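Local coordinates for DegV family protein (Thermus thermophilus, PDB 2DT8) that binds a fatty acid, as a member of the DegV family, and also carries a zinc ion, at residues Thr111-Gln116 against Ala141-Leu146. Sequence-based numbering, arbitrary orientation.
Sequences TVVDTQ and AVLAEL
Leu143 reaches from helix 139-151 onto two side chains of strand 110-114, Thr111 and Val113, in the alpha/beta part of this DegV fold where helices pack on both faces of a mixed beta-sheet. The strand hydrogen-bonds along one side to strand 82-87, running parallel to it. Every second residue of the strand faces the helix: Thr111 and Val113 do, while Val112 turns to the other face and meets helix 95-103.

The methyls of Leu143 do the touching. With CG anti to its carbonyl carbon (chi1 -69°), the isobutyl group leaves the helix toward the strand, and CD2 comes to rest near both partners. Leu143 CD2 lies 3.8 Å from Val113 CG2, the shortest approach in the contact, the two side chains meeting at a slant. Thr111 comes at Leu143 end-on, its CG2 being 4.0 Å from Leu143 CD2 and 4.2 Å from CD1. The threonine is turned with this methyl anti to the backbone N; this places OG1 beside that nitrogen, hydrogen-bonded to His82 NE2, leaving carbon alone to meet the leucine.

One helical turn on, Leu146 also points at the strand, but its CD1 stays 4.6 Å from Val113 CG2. Leu84 of the neighbouring strand touches both Val113 and Leu143, extending the apolar layer to the adjoining strand. Beyond Val113 the chain bends in an Asx turn, where Asp114 OD1 accepts a hydrogen bond from Gln116 N at 2.9 Å, the N-H arriving on the anti side of the carboxylate, 26° out of its plane.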
ATOM      1  N   THR A 111      14.893 -10.868   7.670  1.00  6.85           N
ATOM      2  CA  THR A 111      14.985 -10.559   6.251  1.00  6.88           C
ATOM      3  C   THR A 111      14.025  -9.420   5.974  1.00  4.22           C
ATOM      4  O   THR A 111      12.816  -9.552   6.173  1.00  8.15           O
ATOM      5  CB  THR A 111      14.598 -11.760   5.377  1.00  8.14           C
ATOM      6  OG1 THR A 111      15.479 -12.858   5.658  1.00  8.57           O
ATOM      7  CG2 THR A 111      14.702 -11.397   3.895  1.00  6.50           C
ATOM      8  N   VAL A 112      14.565  -8.292   5.530  1.00  4.53           N
ATOM      9  CA  VAL A 112      13.755  -7.121   5.223  1.00  6.30           C
ATOM     10  C   VAL A 112      13.523  -7.063   3.718  1.00  6.87           C
ATOM     11  O   VAL A 112      14.473  -7.112   2.933  1.00  8.49           O
ATOM     12  CB  VAL A 112      14.472  -5.834   5.676  1.00  5.72           C
ATOM     13  CG1 VAL A 112      13.646  -4.604   5.298  1.00  8.66           C
ATOM     14  CG2 VAL A 112      14.714  -5.881   7.183  1.00  8.31           C
ATOM     15  N   VAL A 113      12.257  -6.966   3.321  1.00  5.12           N
ATOM     16  CA  VAL A 113      11.879  -6.909   1.914  1.00  5.39           C
ATOM     17  C   VAL A 113      11.200  -5.595   1.528  1.00  5.63           C
ATOM     18  O   VAL A 113      10.196  -5.200   2.136  1.00  6.68           O
ATOM     19  CB  VAL A 113      10.905  -8.076   1.565  1.00  6.26           C
ATOM     20  CG1 VAL A 113      10.503  -8.000   0.099  1.00  9.29           C
ATOM     21  CG2 VAL A 113      11.556  -9.432   1.879  1.00  7.58           C
ATOM     22  N   ASP A 114      11.762  -4.926   0.524  1.00  7.11           N
ATOM     23  CA  ASP A 114      11.212  -3.688  -0.017  1.00  5.84           C
ATOM     24  C   ASP A 114      10.260  -4.183  -1.103  1.00  5.93           C
ATOM     25  O   ASP A 114      10.696  -4.697  -2.137  1.00  6.36           O
ATOM     26  CB  ASP A 114      12.340  -2.846  -0.631  1.00  7.35           C
ATOM     27  CG  ASP A 114      11.842  -1.540  -1.217  1.00  7.75           C
ATOM     28  OD1 ASP A 114      10.634  -1.436  -1.491  1.00  7.90           O
ATOM     29  OD2 ASP A 114      12.663  -0.621  -1.427  1.00 11.02           O
ATOM     30  N   THR A 115       8.958  -4.047  -0.859  1.00  5.29           N
ATOM     31  CA  THR A 115       7.944  -4.517  -1.798  1.00  5.82           C
ATOM     32  C   THR A 115       7.736  -3.627  -3.007  1.00  7.04           C
ATOM     33  O   THR A 115       7.090  -4.040  -3.971  1.00  6.89           O
ATOM     34  CB  THR A 115       6.568  -4.628  -1.134  1.00  5.23           C
ATOM     35  OG1 THR A 115       6.148  -3.317  -0.721  1.00  6.38           O
ATOM     36  CG2 THR A 115       6.612  -5.575   0.066  1.00  7.81           C
ATOM     37  N   GLN A 116       8.267  -2.408  -2.956  1.00  5.72           N
ATOM     38  CA  GLN A 116       8.084  -1.431  -4.035  1.00  5.11           C
ATOM     39  C   GLN A 116       6.601  -1.121  -4.229  1.00  4.77           C
ATOM     40  O   GLN A 116       6.167  -0.721  -5.310  1.00  7.11           O
ATOM     41  CB  GLN A 116       8.690  -1.921  -5.357  1.00  8.11           C
ATOM     42  CG  GLN A 116      10.218  -1.997  -5.333  1.00  6.67           C
ATOM     43  CD  GLN A 116      10.803  -2.185  -6.712  1.00  9.26           C
ATOM     44  OE1 GLN A 116      10.215  -2.849  -7.551  1.00  9.93           O
ATOM     45  NE2 GLN A 116      11.978  -1.606  -6.949  1.00 14.47           N
ATOM     46  N   ALA A 141      11.338 -20.257  -0.620  1.00  5.61           N
ATOM     47  CA  ALA A 141      10.231 -20.394  -1.548  1.00  5.47           C
ATOM     48  C   ALA A 141       9.398 -19.123  -1.468  1.00  5.27           C
ATOM     49  O   ALA A 141       8.931 -18.608  -2.490  1.00  5.91           O
ATOM     50  CB  ALA A 141       9.411 -21.609  -1.144  1.00  6.96           C
ATOM     51  N   VAL A 142       9.189 -18.633  -0.250  1.00  5.35           N
ATOM     52  CA  VAL A 142       8.388 -17.440  -0.049  1.00  6.26           C
ATOM     53  C   VAL A 142       9.065 -16.200  -0.643  1.00  5.50           C
ATOM     54  O   VAL A 142       8.403 -15.385  -1.291  1.00  5.21           O
ATOM     55  CB  VAL A 142       8.101 -17.241   1.457  1.00  5.33           C
ATOM     56  CG1 VAL A 142       7.388 -15.912   1.704  1.00  7.63           C
ATOM     57  CG2 VAL A 142       7.226 -18.386   1.949  1.00  8.47           C
ATOM     58  N   LEU A 143      10.374 -16.066  -0.444  1.00  5.30           N
ATOM     59  CA  LEU A 143      11.080 -14.909  -1.001  1.00  4.14           C
ATOM     60  C   LEU A 143      11.056 -14.957  -2.522  1.00  6.13           C
ATOM     61  O   LEU A 143      10.998 -13.923  -3.175  1.00  5.09           O
ATOM     62  CB  LEU A 143      12.534 -14.841  -0.508  1.00  6.03           C
ATOM     63  CG  LEU A 143      12.725 -14.504   0.978  1.00  6.82           C
ATOM     64  CD1 LEU A 143      14.179 -14.679   1.371  1.00  7.86           C
ATOM     65  CD2 LEU A 143      12.271 -13.072   1.249  1.00  7.48           C
ATOM     66  N   ALA A 144      11.083 -16.159  -3.094  1.00  5.16           N
ATOM     67  CA  ALA A 144      11.040 -16.274  -4.542  1.00  5.23           C
ATOM     68  C   ALA A 144       9.679 -15.807  -5.058  1.00  4.58           C
ATOM     69  O   ALA A 144       9.589 -15.130  -6.085  1.00  6.09           O
ATOM     70  CB  ALA A 144      11.312 -17.728  -4.969  1.00  5.61           C
ATOM     71  N   GLU A 145       8.621 -16.193  -4.345  1.00  5.79           N
ATOM     72  CA  GLU A 145       7.274 -15.787  -4.732  1.00  6.97           C
ATOM     73  C   GLU A 145       7.112 -14.273  -4.567  1.00  7.17           C
ATOM     74  O   GLU A 145       6.492 -13.617  -5.407  1.00  7.71           O
ATOM     75  CB  GLU A 145       6.232 -16.534  -3.892  1.00  6.47           C
ATOM     76  CG  GLU A 145       4.790 -16.032  -4.068  1.00  7.29           C
ATOM     77  CD  GLU A 145       4.163 -16.358  -5.419  1.00  9.78           C
ATOM     78  OE1 GLU A 145       4.882 -16.787  -6.348  1.00  9.69           O
ATOM     79  OE2 GLU A 145       2.929 -16.169  -5.557  1.00  8.10           O
ATOM     80  N   LEU A 146       7.673 -13.716  -3.495  1.00  6.35           N
ATOM     81  CA  LEU A 146       7.561 -12.277  -3.281  1.00  5.14           C
ATOM     82  C   LEU A 146       8.263 -11.515  -4.398  1.00  5.13           C
ATOM     83  O   LEU A 146       7.789 -10.466  -4.838  1.00  6.25           O
ATOM     84  CB  LEU A 146       8.137 -11.891  -1.919  1.00  4.93           C
ATOM     85  CG  LEU A 146       7.253 -12.274  -0.726  1.00  5.82           C
ATOM     86  CD1 LEU A 146       7.991 -12.020   0.581  1.00  6.78           C
ATOM     87  CD2 LEU A 146       5.957 -11.452  -0.773  1.00  8.19           C
TER